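Local atomic coordinates of uncharacterized protein ygiD (Escherichia coli, PDB entry 2PW6), a protein that opens the ring of DOPA between carbons 4 and 5 in vitro, as a zinc-binding extradiol dioxygenase whose physiological substrate is unknown. Residues H57-G62 with L141-S146; Q99-L104 with A160-E165; P148-F153 with P215-L220; I253-I258 with M265-I270. One frame throughout, in Å; residues are numbered along the deposited sequence.

Contact 1. Residues H57-G62 with L141-S146. With ZN (zinc ion), chain B.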
loop_
_atom_site.group_PDB
_atom_site.type_symbol
_atom_site.label_atom_id
_atom_site.label_comp_id
_atom_site.label_asym_id
_atom_site.label_seq_id
_atom_site.Cartn_x
_atom_site.Cartn_y
_atom_site.Cartn_z
ATOM N N HIS A 57 -9.495 1.392 -0.151
ATOM C CA HIS A 57 -8.562 0.705 -1.000
ATOM C C HIS A 57 -9.066 -0.641 -1.604
ATOM O O HIS A 57 -8.339 -1.259 -2.318
ATOM C CB HIS A 57 -7.255 0.516 -0.234
ATOM C CG HIS A 57 -6.557 1.798 0.106
ATOM N ND1 HIS A 57 -5.564 2.324 -0.691
ATOM C CD2 HIS A 57 -6.698 2.654 1.153
ATOM C CE1 HIS A 57 -5.119 3.444 -0.152
ATOM N NE2 HIS A 57 -5.794 3.675 0.965
ATOM N N TRP A 58 -10.296 -1.069 -1.344
ATOM C CA TRP A 58 -10.907 -2.259 -2.060
ATOM C C TRP A 58 -12.014 -1.696 -2.954
ATOM O O TRP A 58 -13.181 -1.678 -2.603
ATOM C CB TRP A 58 -11.433 -3.353 -1.088
ATOM C CG TRP A 58 -10.396 -3.749 0.030
ATOM C CD1 TRP A 58 -9.052 -3.990 -0.130
ATOM C CD2 TRP A 58 -10.655 -3.924 1.415
ATOM N NE1 TRP A 58 -8.451 -4.286 1.079
ATOM C CE2 TRP A 58 -9.426 -4.261 2.040
ATOM C CE3 TRP A 58 -11.815 -3.874 2.193
ATOM C CZ2 TRP A 58 -9.331 -4.520 3.412
ATOM C CZ3 TRP A 58 -11.717 -4.140 3.558
ATOM C CH2 TRP A 58 -10.489 -4.457 4.148
ATOM N N PHE A 59 -11.588 -1.167 -4.102
ATOM C CA PHE A 59 -12.426 -0.391 -5.036
ATOM C C PHE A 59 -12.341 -1.152 -6.370
ATOM O O PHE A 59 -11.315 -1.116 -7.049
ATOM C CB PHE A 59 -11.854 1.030 -5.146
ATOM C CG PHE A 59 -12.752 2.050 -5.830
ATOM C CD1 PHE A 59 -14.068 2.224 -5.451
ATOM C CD2 PHE A 59 -12.208 2.941 -6.794
ATOM C CE1 PHE A 59 -14.896 3.216 -6.040
ATOM C CE2 PHE A 59 -13.031 3.965 -7.403
ATOM C CZ PHE A 59 -14.371 4.095 -7.025
ATOM N N THR A 60 -13.403 -1.886 -6.699
ATOM C CA THR A 60 -13.349 -2.968 -7.704
ATOM C C THR A 60 -14.512 -2.742 -8.653
ATOM O O THR A 60 -15.446 -2.108 -8.268
ATOM C CB THR A 60 -13.589 -4.387 -7.000
ATOM O OG1 THR A 60 -14.823 -4.350 -6.256
ATOM C CG2 THR A 60 -12.458 -4.740 -6.052
ATOM N N ARG A 61 -14.479 -3.267 -9.871
ATOM C CA ARG A 61 -15.734 -3.360 -10.620
ATOM C C ARG A 61 -16.515 -4.549 -10.081
ATOM O O ARG A 61 -15.997 -5.650 -10.056
ATOM C CB ARG A 61 -15.555 -3.508 -12.131
ATOM C CG ARG A 61 -16.921 -3.160 -12.875
ATOM C CD ARG A 61 -17.070 -3.700 -14.334
ATOM N NE ARG A 61 -15.812 -3.666 -15.100
ATOM C CZ ARG A 61 -15.205 -2.554 -15.532
ATOM N NH1 ARG A 61 -15.732 -1.347 -15.286
ATOM N NH2 ARG A 61 -14.066 -2.647 -16.212
ATOM N N GLY A 62 -17.748 -4.305 -9.658
ATOM C CA GLY A 62 -18.549 -5.295 -8.936
ATOM C C GLY A 62 -18.234 -5.326 -7.451
ATOM O O GLY A 62 -17.223 -4.792 -7.007
ATOM N N LEU A 141 -15.536 -6.427 2.649
ATOM C CA LEU A 141 -16.466 -6.049 1.603
ATOM C C LEU A 141 -15.832 -4.954 0.706
ATOM O O LEU A 141 -15.229 -4.007 1.224
ATOM C CB LEU A 141 -17.769 -5.517 2.215
ATOM C CG LEU A 141 -18.843 -5.026 1.224
ATOM C CD1 LEU A 141 -19.430 -6.208 0.383
ATOM C CD2 LEU A 141 -19.918 -4.306 1.994
ATOM N N SER A 142 -15.972 -5.089 -0.612
ATOM C CA SER A 142 -15.344 -4.164 -1.546
ATOM C C SER A 142 -16.381 -3.163 -2.064
ATOM O O SER A 142 -17.609 -3.364 -1.921
ATOM C CB SER A 142 -14.661 -4.911 -2.690
ATOM O OG SER A 142 -15.605 -5.330 -3.650
ATOM N N ILE A 143 -15.892 -2.060 -2.636
ATOM C CA ILE A 143 -16.767 -0.957 -3.065
ATOM C C ILE A 143 -16.888 -1.065 -4.577
ATOM O O ILE A 143 -15.899 -1.085 -5.262
ATOM C CB ILE A 143 -16.167 0.444 -2.618
ATOM C CG1 ILE A 143 -16.237 0.610 -1.093
ATOM C CG2 ILE A 143 -16.878 1.631 -3.305
ATOM C CD1 ILE A 143 -15.111 1.474 -0.515
ATOM N N ASP A 144 -18.095 -1.139 -5.095
ATOM C CA ASP A 144 -18.289 -1.215 -6.554
ATOM C C ASP A 144 -18.004 0.145 -7.258
ATOM O O ASP A 144 -18.834 1.059 -7.170
ATOM C CB ASP A 144 -19.736 -1.644 -6.864
ATOM C CG ASP A 144 -19.954 -2.034 -8.344
ATOM O OD1 ASP A 144 -19.109 -1.771 -9.232
ATOM O OD2 ASP A 144 -21.001 -2.663 -8.621
ATOM N N SER A 145 -16.843 0.238 -7.918
ATOM C CA SER A 145 -16.428 1.340 -8.844
ATOM C C SER A 145 -17.522 1.907 -9.747
ATOM O O SER A 145 -17.623 3.125 -9.930
ATOM C CB SER A 145 -15.425 0.788 -9.856
ATOM O OG SER A 145 -14.122 0.893 -9.430
ATOM N N SER A 146 -18.281 0.996 -10.368
ATOM C CA SER A 146 -19.166 1.314 -11.481
ATOM C C SER A 146 -20.483 1.911 -11.029
ATOM O O SER A 146 -21.336 2.238 -11.856
ATOM C CB SER A 146 -19.429 0.036 -12.310
ATOM O OG SER A 146 -20.122 -0.934 -11.522
HETATM ZN ZN ZN B . -6.061 5.606 2.158
#

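Contact 2. Residues Q99-L104 with A160-E165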
loop_
_atom_site.group_PDB
_atom_site.type_symbol
_atom_site.label_atom_id
_atom_site.label_comp_id
_atom_site.label_asym_id
_atom_site.label_seq_id
_atom_site.Cartn_x
_atom_site.Cartn_y
_atom_site.Cartn_z
ATOM N N GLN A 99 -21.642 -15.515 3.962
ATOM C CA GLN A 99 -22.811 -16.086 3.293
ATOM C C GLN A 99 -24.017 -15.238 3.593
ATOM O O GLN A 99 -24.845 -14.958 2.700
ATOM C CB GLN A 99 -23.020 -17.536 3.798
ATOM C CG GLN A 99 -24.409 -18.159 3.587
ATOM C CD GLN A 99 -24.537 -19.542 4.307
ATOM O OE1 GLN A 99 -23.530 -20.232 4.546
ATOM N NE2 GLN A 99 -25.752 -19.905 4.680
ATOM N N ARG A 100 -24.123 -14.830 4.854
ATOM C CA ARG A 100 -25.180 -13.927 5.270
ATOM C C ARG A 100 -25.119 -12.551 4.538
ATOM O O ARG A 100 -26.147 -11.963 4.223
ATOM C CB ARG A 100 -25.184 -13.792 6.798
ATOM C CG ARG A 100 -26.140 -12.738 7.363
ATOM C CD ARG A 100 -27.639 -13.032 7.190
ATOM N NE ARG A 100 -28.449 -11.900 7.691
ATOM C CZ ARG A 100 -29.389 -11.250 7.006
ATOM N NH1 ARG A 100 -29.711 -11.604 5.758
ATOM N NH2 ARG A 100 -30.043 -10.247 7.589
ATOM N N LEU A 101 -23.908 -12.088 4.232
ATOM C CA LEU A 101 -23.685 -10.871 3.432
ATOM C C LEU A 101 -24.148 -11.095 2.002
ATOM O O LEU A 101 -24.879 -10.265 1.449
ATOM C CB LEU A 101 -22.203 -10.471 3.465
ATOM C CG LEU A 101 -21.753 -9.014 3.331
ATOM C CD1 LEU A 101 -22.853 -8.007 3.639
ATOM C CD2 LEU A 101 -20.636 -8.825 4.301
ATOM N N VAL A 102 -23.761 -12.241 1.422
ATOM C CA VAL A 102 -24.141 -12.554 0.043
ATOM C C VAL A 102 -25.643 -12.637 -0.101
ATOM O O VAL A 102 -26.186 -12.066 -1.047
ATOM C CB VAL A 102 -23.402 -13.795 -0.514
ATOM C CG1 VAL A 102 -23.814 -14.130 -1.946
ATOM C CG2 VAL A 102 -21.891 -13.543 -0.483
ATOM N N GLU A 103 -26.315 -13.296 0.855
ATOM C CA GLU A 103 -27.780 -13.471 0.853
ATOM C C GLU A 103 -28.540 -12.160 1.037
ATOM O O GLU A 103 -29.501 -11.867 0.305
ATOM C CB GLU A 103 -28.201 -14.466 1.966
ATOM C CG GLU A 103 -27.678 -15.916 1.746
ATOM C CD GLU A 103 -27.774 -16.842 2.992
ATOM O OE1 GLU A 103 -27.466 -18.067 2.829
ATOM O OE2 GLU A 103 -28.155 -16.367 4.101
ATOM N N LEU A 104 -28.135 -11.394 2.049
ATOM C CA LEU A 104 -28.676 -10.057 2.288
ATOM C C LEU A 104 -28.606 -9.136 1.035
ATOM O O LEU A 104 -29.582 -8.470 0.701
ATOM C CB LEU A 104 -27.970 -9.416 3.491
ATOM C CG LEU A 104 -28.269 -7.946 3.758
ATOM C CD1 LEU A 104 -29.667 -7.802 4.362
ATOM C CD2 LEU A 104 -27.205 -7.345 4.683
ATOM N N ALA A 160 -27.625 -2.226 7.288
ATOM C CA ALA A 160 -28.207 -1.811 8.565
ATOM C C ALA A 160 -28.781 -2.994 9.373
ATOM O O ALA A 160 -28.514 -3.120 10.572
ATOM C CB ALA A 160 -29.281 -0.702 8.346
ATOM N N ALA A 161 -29.533 -3.873 8.708
ATOM C CA ALA A 161 -30.055 -5.068 9.377
ATOM C C ALA A 161 -28.981 -5.842 10.170
ATOM O O ALA A 161 -29.254 -6.361 11.242
ATOM C CB ALA A 161 -30.780 -6.001 8.363
ATOM N N LEU A 162 -27.764 -5.925 9.661
ATOM C CA LEU A 162 -26.735 -6.700 10.364
ATOM C C LEU A 162 -26.331 -6.126 11.719
ATOM O O LEU A 162 -25.663 -6.809 12.517
ATOM C CB LEU A 162 -25.500 -6.873 9.508
ATOM C CG LEU A 162 -25.610 -7.606 8.178
ATOM C CD1 LEU A 162 -24.330 -7.348 7.412
ATOM C CD2 LEU A 162 -25.850 -9.111 8.408
ATOM N N ARG A 163 -26.751 -4.886 11.986
ATOM C CA ARG A 163 -26.389 -4.219 13.223
ATOM C C ARG A 163 -27.132 -4.797 14.438
ATOM O O ARG A 163 -26.620 -4.764 15.557
ATOM C CB ARG A 163 -26.581 -2.711 13.094
ATOM C CG ARG A 163 -25.609 -2.044 12.103
ATOM C CD ARG A 163 -25.883 -0.552 11.998
ATOM N NE ARG A 163 -25.764 0.099 13.308
ATOM C CZ ARG A 163 -26.473 1.159 13.692
ATOM N NH1 ARG A 163 -27.349 1.742 12.864
ATOM N NH2 ARG A 163 -26.297 1.643 14.914
ATOM N N ASP A 164 -28.323 -5.339 14.190
ATOM C CA ASP A 164 -29.112 -6.068 15.193
ATOM C C ASP A 164 -28.724 -7.570 15.296
ATOM O O ASP A 164 -29.286 -8.303 16.110
ATOM C CB ASP A 164 -30.598 -5.938 14.857
ATOM C CG ASP A 164 -31.087 -4.496 14.863
ATOM O OD1 ASP A 164 -30.664 -3.730 15.747
ATOM O OD2 ASP A 164 -31.911 -4.128 13.995
ATOM N N GLU A 165 -27.762 -8.011 14.483
ATOM C CA GLU A 165 -27.281 -9.395 14.504
ATOM C C GLU A 165 -25.869 -9.525 15.064
ATOM O O GLU A 165 -25.172 -10.485 14.743
ATOM C CB GLU A 165 -27.339 -10.012 13.107
ATOM C CG GLU A 165 -28.746 -10.092 12.539
ATOM C CD GLU A 165 -28.794 -10.443 11.069
ATOM O OE1 GLU A 165 -27.836 -11.056 10.544
ATOM O OE2 GLU A 165 -29.819 -10.112 10.434
#

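Contact 3. Residues P148-F153 with P215-L220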
loop_
_atom_site.group_PDB
_atom_site.type_symbol
_atom_site.label_atom_id
_atom_site.label_comp_id
_atom_site.label_asym_id
_atom_site.label_seq_id
_atom_site.Cartn_x
_atom_site.Cartn_y
_atom_site.Cartn_z
ATOM N N PRO A 148 -22.970 4.683 -8.731
ATOM C CA PRO A 148 -22.993 6.041 -8.212
ATOM C C PRO A 148 -23.170 6.100 -6.710
ATOM O O PRO A 148 -23.594 5.121 -6.085
ATOM C CB PRO A 148 -24.230 6.656 -8.908
ATOM C CG PRO A 148 -25.187 5.449 -9.093
ATOM C CD PRO A 148 -24.244 4.324 -9.418
ATOM N N ALA A 149 -22.908 7.283 -6.156
ATOM C CA ALA A 149 -22.928 7.550 -4.719
ATOM C C ALA A 149 -24.199 7.111 -3.975
ATOM O O ALA A 149 -24.116 6.699 -2.798
ATOM C CB ALA A 149 -22.662 9.051 -4.456
ATOM N N ALA A 150 -25.349 7.285 -4.638
ATOM C CA ALA A 150 -26.665 6.947 -4.120
ATOM C C ALA A 150 -26.776 5.424 -3.846
ATOM O O ALA A 150 -27.339 4.991 -2.845
ATOM C CB ALA A 150 -27.746 7.398 -5.127
ATOM N N TRP A 151 -26.194 4.655 -4.754
ATOM C CA TRP A 151 -26.135 3.213 -4.699
ATOM C C TRP A 151 -25.306 2.740 -3.483
ATOM O O TRP A 151 -25.752 1.888 -2.695
ATOM C CB TRP A 151 -25.567 2.704 -6.042
ATOM C CG TRP A 151 -25.667 1.227 -6.234
ATOM C CD1 TRP A 151 -26.652 0.538 -6.911
ATOM C CD2 TRP A 151 -24.743 0.237 -5.747
ATOM N NE1 TRP A 151 -26.382 -0.816 -6.880
ATOM C CE2 TRP A 151 -25.220 -1.029 -6.176
ATOM C CE3 TRP A 151 -23.552 0.300 -4.998
ATOM C CZ2 TRP A 151 -24.550 -2.223 -5.878
ATOM C CZ3 TRP A 151 -22.882 -0.888 -4.710
ATOM C CH2 TRP A 151 -23.389 -2.136 -5.150
ATOM N N HIS A 152 -24.116 3.312 -3.313
ATOM C CA HIS A 152 -23.314 3.064 -2.121
ATOM C C HIS A 152 -24.015 3.451 -0.840
ATOM O O HIS A 152 -23.869 2.755 0.165
ATOM C CB HIS A 152 -21.970 3.741 -2.244
ATOM C CG HIS A 152 -21.233 3.328 -3.478
ATOM N ND1 HIS A 152 -20.640 2.094 -3.599
ATOM C CD2 HIS A 152 -21.050 3.956 -4.667
ATOM C CE1 HIS A 152 -20.080 1.995 -4.792
ATOM N NE2 HIS A 152 -20.318 3.110 -5.463
ATOM N N PHE A 153 -24.789 4.542 -0.863
ATOM C CA PHE A 153 -25.665 4.885 0.273
ATOM C C PHE A 153 -26.727 3.788 0.495
ATOM O O PHE A 153 -26.949 3.364 1.634
ATOM C CB PHE A 153 -26.327 6.273 0.096
ATOM C CG PHE A 153 -27.142 6.736 1.307
ATOM C CD1 PHE A 153 -26.567 7.532 2.284
ATOM C CD2 PHE A 153 -28.479 6.378 1.449
ATOM C CE1 PHE A 153 -27.310 7.961 3.389
ATOM C CE2 PHE A 153 -29.224 6.775 2.560
ATOM C CZ PHE A 153 -28.629 7.584 3.528
ATOM N N PRO A 215 -27.253 15.868 0.350
ATOM C CA PRO A 215 -26.034 16.664 0.141
ATOM C C PRO A 215 -24.754 15.830 0.134
ATOM O O PRO A 215 -23.868 16.072 -0.682
ATOM C CB PRO A 215 -26.027 17.604 1.357
ATOM C CG PRO A 215 -27.441 17.804 1.657
ATOM C CD PRO A 215 -28.069 16.448 1.435
ATOM N N LEU A 216 -24.677 14.842 1.018
ATOM C CA LEU A 216 -23.497 13.988 1.095
ATOM C C LEU A 216 -23.471 12.926 0.008
ATOM O O LEU A 216 -22.421 12.370 -0.306
ATOM C CB LEU A 216 -23.362 13.386 2.483
ATOM C CG LEU A 216 -23.172 14.418 3.596
ATOM C CD1 LEU A 216 -22.686 13.735 4.873
ATOM C CD2 LEU A 216 -22.188 15.518 3.200
ATOM N N VAL A 217 -24.628 12.671 -0.590
ATOM C CA VAL A 217 -24.707 11.795 -1.750
ATOM C C VAL A 217 -24.340 12.591 -2.994
ATOM O O VAL A 217 -23.657 12.089 -3.871
ATOM C CB VAL A 217 -26.119 11.156 -1.891
ATOM C CG1 VAL A 217 -26.366 10.631 -3.311
ATOM C CG2 VAL A 217 -26.294 10.065 -0.850
ATOM N N ASN A 218 -24.824 13.833 -3.054
ATOM C CA ASN A 218 -24.519 14.768 -4.148
ATOM C C ASN A 218 -23.283 15.616 -3.820
ATOM O O ASN A 218 -23.262 16.817 -4.109
ATOM C CB ASN A 218 -25.719 15.707 -4.410
ATOM C CG ASN A 218 -26.957 14.967 -4.903
ATOM O OD1 ASN A 218 -26.953 14.336 -5.962
ATOM N ND2 ASN A 218 -28.030 15.067 -4.142
ATOM N N TYR A 219 -22.269 14.998 -3.216
ATOM C CA TYR A 219 -21.127 15.730 -2.656
ATOM C C TYR A 219 -20.341 16.518 -3.725
ATOM O O TYR A 219 -19.794 17.564 -3.439
ATOM C CB TYR A 219 -20.208 14.809 -1.830
ATOM C CG TYR A 219 -19.403 13.858 -2.682
ATOM C CD1 TYR A 219 -18.048 14.085 -2.940
ATOM C CD2 TYR A 219 -19.999 12.740 -3.256
ATOM C CE1 TYR A 219 -17.306 13.201 -3.743
ATOM C CE2 TYR A 219 -19.274 11.866 -4.052
ATOM C CZ TYR A 219 -17.930 12.089 -4.292
ATOM O OH TYR A 219 -17.228 11.192 -5.108
ATOM N N LEU A 220 -20.326 16.027 -4.957
ATOM C CA LEU A 220 -19.644 16.724 -6.047
ATOM C C LEU A 220 -20.303 18.058 -6.451
ATOM O O LEU A 220 -19.711 18.829 -7.211
ATOM C CB LEU A 220 -19.459 15.796 -7.256
ATOM C CG LEU A 220 -18.450 14.660 -7.048
ATOM C CD1 LEU A 220 -18.460 13.694 -8.239
ATOM C CD2 LEU A 220 -17.057 15.220 -6.820
#

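Contact 4. Residues I253-I258 with M265-I270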
loop_
_atom_site.group_PDB
_atom_site.type_symbol
_atom_site.label_atom_id
_atom_site.label_comp_id
_atom_site.label_asym_id
_atom_site.label_seq_id
_atom_site.Cartn_x
_atom_site.Cartn_y
_atom_site.Cartn_z
ATOM N N ILE A 253 -19.027 12.172 16.494
ATOM C CA ILE A 253 -17.730 12.376 15.854
ATOM C C ILE A 253 -16.644 12.116 16.895
ATOM O O ILE A 253 -16.203 13.041 17.560
ATOM C CB ILE A 253 -17.594 13.790 15.207
ATOM C CG1 ILE A 253 -18.531 13.920 13.999
ATOM C CG2 ILE A 253 -16.149 14.075 14.781
ATOM C CD1 ILE A 253 -18.901 15.353 13.649
ATOM N N PRO A 254 -16.207 10.843 17.023
ATOM C CA PRO A 254 -15.207 10.381 17.994
ATOM C C PRO A 254 -13.836 11.044 17.860
ATOM O O PRO A 254 -13.063 11.035 18.824
ATOM C CB PRO A 254 -15.073 8.890 17.672
ATOM C CG PRO A 254 -15.562 8.748 16.311
ATOM C CD PRO A 254 -16.676 9.722 16.192
ATOM N N VAL A 255 -13.539 11.583 16.673
ATOM C CA VAL A 255 -12.278 12.266 16.418
ATOM C C VAL A 255 -12.312 12.969 15.051
ATOM O O VAL A 255 -13.094 12.582 14.173
ATOM C CB VAL A 255 -11.071 11.304 16.601
ATOM C CG1 VAL A 255 -10.834 10.446 15.355
ATOM C CG2 VAL A 255 -9.800 12.061 17.044
ATOM N N GLU A 256 -11.579 14.052 14.896
ATOM C CA GLU A 256 -11.626 14.794 13.660
ATOM C C GLU A 256 -10.381 15.607 13.593
ATOM O O GLU A 256 -9.655 15.669 14.546
ATOM C CB GLU A 256 -12.847 15.677 13.585
ATOM C CG GLU A 256 -12.641 17.033 14.195
ATOM C CD GLU A 256 -13.886 17.853 14.220
ATOM O OE1 GLU A 256 -14.145 18.569 13.250
ATOM O OE2 GLU A 256 -14.611 17.781 15.216
ATOM N N GLY A 257 -10.107 16.186 12.441
ATOM C CA GLY A 257 -8.776 16.658 12.149
ATOM C C GLY A 257 -8.501 16.787 10.681
ATOM O O GLY A 257 -9.020 16.056 9.901
ATOM N N ILE A 258 -7.692 17.744 10.306
ATOM C CA ILE A 258 -7.199 17.789 8.974
ATOM C C ILE A 258 -5.735 17.883 9.064
ATOM O O ILE A 258 -5.215 18.849 9.542
ATOM C CB ILE A 258 -7.689 18.989 8.228
ATOM C CG1 ILE A 258 -9.196 19.025 8.227
ATOM C CG2 ILE A 258 -7.210 18.936 6.827
ATOM C CD1 ILE A 258 -9.752 19.968 7.298
HETATM N N MSE A 265 -9.423 13.753 8.662
HETATM C CA MSE A 265 -9.342 12.661 9.627
HETATM C C MSE A 265 -10.677 12.512 10.329
HETATM O O MSE A 265 -10.798 11.802 11.331
HETATM C CB MSE A 265 -8.217 12.902 10.649
HETATM C CG MSE A 265 -6.776 12.760 10.166
HETATM SE SE MSE A 265 -6.253 11.147 9.133
HETATM C CE MSE A 265 -4.607 10.660 10.024
ATOM N N LEU A 266 -11.680 13.195 9.794
ATOM C CA LEU A 266 -13.035 13.102 10.265
ATOM C C LEU A 266 -13.560 11.657 10.380
ATOM O O LEU A 266 -13.813 10.989 9.358
ATOM C CB LEU A 266 -13.952 13.897 9.346
ATOM C CG LEU A 266 -15.422 13.912 9.751
ATOM C CD1 LEU A 266 -15.618 14.565 11.128
ATOM C CD2 LEU A 266 -16.179 14.657 8.737
ATOM N N SER A 267 -13.728 11.216 11.631
ATOM C CA SER A 267 -14.387 9.965 11.983
ATOM C C SER A 267 -15.850 10.139 12.425
ATOM O O SER A 267 -16.222 11.166 13.007
ATOM C CB SER A 267 -13.570 9.267 13.037
ATOM O OG SER A 267 -12.250 9.096 12.536
ATOM N N VAL A 268 -16.686 9.141 12.125
ATOM C CA VAL A 268 -18.125 9.229 12.366
ATOM C C VAL A 268 -18.641 7.946 13.037
ATOM O O VAL A 268 -18.346 6.839 12.588
ATOM C CB VAL A 268 -18.907 9.541 11.056
ATOM C CG1 VAL A 268 -20.443 9.561 11.284
ATOM C CG2 VAL A 268 -18.413 10.855 10.431
ATOM N N GLN A 269 -19.377 8.101 14.136
ATOM C CA GLN A 269 -19.998 6.958 14.814
ATOM C C GLN A 269 -21.513 7.028 14.638
ATOM O O GLN A 269 -22.132 8.060 14.877
ATOM C CB GLN A 269 -19.602 6.871 16.298
ATOM C CG GLN A 269 -20.150 5.603 16.984
ATOM C CD GLN A 269 -19.759 5.448 18.458
ATOM O OE1 GLN A 269 -18.588 5.617 18.844
ATOM N NE2 GLN A 269 -20.744 5.086 19.282
ATOM N N ILE A 270 -22.097 5.948 14.139
ATOM C CA ILE A 270 -23.546 5.858 14.002
ATOM C C ILE A 270 -24.030 4.965 15.135
ATOM O O ILE A 270 -23.605 3.817 15.253
ATOM C CB ILE A 270 -23.962 5.272 12.629
ATOM C CG1 ILE A 270 -23.566 6.227 11.482
ATOM C CG2 ILE A 270 -25.438 4.867 12.629
ATOM C CD1 ILE A 270 -24.597 7.233 11.049
#

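Contact 1. Residues H57-G62 with L141-S146
Three donors converge on OD1 of Asp144. Across the contact the backbone N of Gly62 reaches Asp144 OD1 at 2.9 Å, coming from well above the carboxylate plane. The other two belong to Ser146, whose backbone N closes an Asx turn and whose OG lies 2.6 Å from Asp144 OD1. CG of Asp144 stands anti to the backbone N (chi1 -168°), on the side of Gly62, and the carboxylate ties the end of strand 138-144 to the turn after Thr60, while its other oxygen forms a salt bridge with Lys147. On the same face of the sheet Ser142 OG donates to Thr60 OG1 at 2.9 Å, and Thr60 OG1 in turn donates to Gly62 O; Ser142 OG is also bonded to Gly64 N. Between the backbones, Ile143 N donates to Trp58 O (2.7 Å) and Ile143 O accepts from Thr60 N. Ser145 N then bonds to Thr60 O as residues 145-146 leave the sheet. On the opposite face Phe59 and Ile143 pack together, Phe59 CD1 meeting Ile143 CG2 at 3.6 Å at the ring edge. Ser145 places OG over the centre of the Phe59 ring, and its CA makes a CH-pi contact. Leu236 of helix 236-243 packs against both Phe59 and Ile143. The chain turns at His57, whose NE2 binds zinc at 2.3 Å together with His22, His234 and Asp86 of the second subunit. Parallel strands of a central mixed sheet, with a metal ligand at the corner just before the paired residues, are in keeping with the LigB-type dioxygenase fold.

Contact 2. Residues Q99-L104 with A160-E165
Arg100 extends from helix 95-105 toward Glu165, and its CB already points at the loop that holds the glutamate. CG stands anti to the backbone N (chi1 173°) and packs on Leu162 CD2 at 3.8 Å, the two side chains sliding past each other in opposite directions. The chain then bends at chi2 (67°), which places CD 3.9 Å from Glu165 OE1. Beyond it Arg100 NE donates to Glu165 OE1 at 3.0 Å, in an almost straight bond lying in the guanidinium plane. Arg100 NH2 completes the grip on Glu165 OE2 at 2.9 Å, tilted slightly from that plane. Each oxygen offers its syn lone pair, and the guanidinium and carboxylate planes are only 21° apart, so this side-on, two-nitrogen salt bridge fixes the rotation of both groups. Although the flat ends are nearly coplanar, the two side chains as a whole cross at about a right angle. Beside the charged pair the end of the Leu162 side chain approaches the helix. Leu162 CG lies 3.9 Å from Leu104 CD2, and Leu162 CD1 lies 4.1 Å from Leu101 CD1, so that one leucine touches Arg100, Leu101 and Leu104, which face it from one side of the helix. Leu162 also rests on Ile167 of strand 167-173, which joins this small apolar patch to the sheet. The ion pair thus borders a leucine cluster, where a helix flanking the sheet meets the connection between helix 149-159 and strand 167-173, the returning part of a beta-alpha-beta crossover in this alpha/beta fold.

Contact 3. Residues P148-F153 with P215-L220
The ring of Tyr219 meets Ala149 at its edge, where Tyr219 CE2 lies 4.4 Å from Ala149 CB. Over one face of the same ring sits Leu220 CG, offset toward the rim, and the ring of Tyr235 stacks on Tyr219 as well. Phe153 brings the second aromatic group. Its CG is anti to the backbone N (chi1 -175°) and lies 4.1 Å from Val217 CG2, which approaches the ring obliquely, while the ring of His214 meets it with the planes inclined by about 50°.

Between these two rings Val217 projects at the helix with both of its methyl groups. Val217 CG1, anti to the backbone N (chi1 161°), comes within 3.7 Å of Ala150 N and 4.0 Å of Ala150 CB; Val217 CG2 lies 3.9 Å from Phe153 CB. The contact therefore joins the first turn of helix 149-159, which follows strand 138-144 of the alpha/beta sheet and has Pro148 at its N-cap position, to the loop that runs from helix 192-202 to helix 225-228. The two small alanines allow close approach here: Ala149 CB is 3.2 Å from Val217 O, and the CA atoms of Ala149 and Val217 are 5.5 Å apart. Leu239 and Leu242 of helix 236-243 border the contact, touching Ala149 and Phe153 respectively, and on the loop side Leu216 O accepts a hydrogen bond from Tyr235 OH.

Contact 4. Residues I253-I258 with M265-I270
Ser267 N donates to Val255 O at 3.0 Å, and Met265 N donates to Gly257 O at 2.6 Å; these bonds continue the hairpin of strands 258-259 and 263-264 as an irregular antiparallel pairing. The two segments have end-to-end directions 176° apart, but residues 253-257 form an irregular link between the short strands 251-252 and 258-259. In both bonds the N-H approaches somewhat tilted from the carbonyl plane. Further along, Ile253 CA makes a CA-H...O contact with Ser267 O.

Side chains pack beside these bonds. Pro254 lays its ring against the partner segment, with CG 3.9 Å from Ser267 CB and CD near the backbone N of Gln269. Leu266 CD1 touches Ile253 CG2 at 3.7 Å and Glu256 CB at 3.9 Å, the two aliphatic chains of Ile253 and Leu266 crossing at a slant.

Outside this layer, helix 192-202 backs Leu266 through Asn198 and Val201, and Lys202 forms a salt bridge with Glu256 OE1. Helix 33-44 lies against Val255 and, through Tyr34, against Met265, which is present as selenomethionine. Strand 268-270 also pairs with strand 17-21 at Phe19 and Ala17. The hydroxyl of Ser267 is held by Gly21 N and weakly by Met265 O, and Ser267 OG lies 3.4 Å from Val255 CG1.

In the fold
Contacts 1 and 4 both reach the same mixed sheet but lie on opposite sides of the chain's centre, about 23 Å apart between contact centres. Contact 1 supplies the zinc ligand His57; in contact 4 the side chain of Met265 comes to about 6 Å from that of His22, another ligand, and in contact 3 the side chain of Tyr219 is about 9 Å from that of His234. Contact 1 leads directly into contact 3 along the chain, and they touch where Ile143 CG2 meets His152 CE1 at 3.5 Å. Contact 2 is remote from the metal sites, yet Arg163 of its loop reaches contact 4, with Arg163 NH2 3.5 Å from Ile270 O.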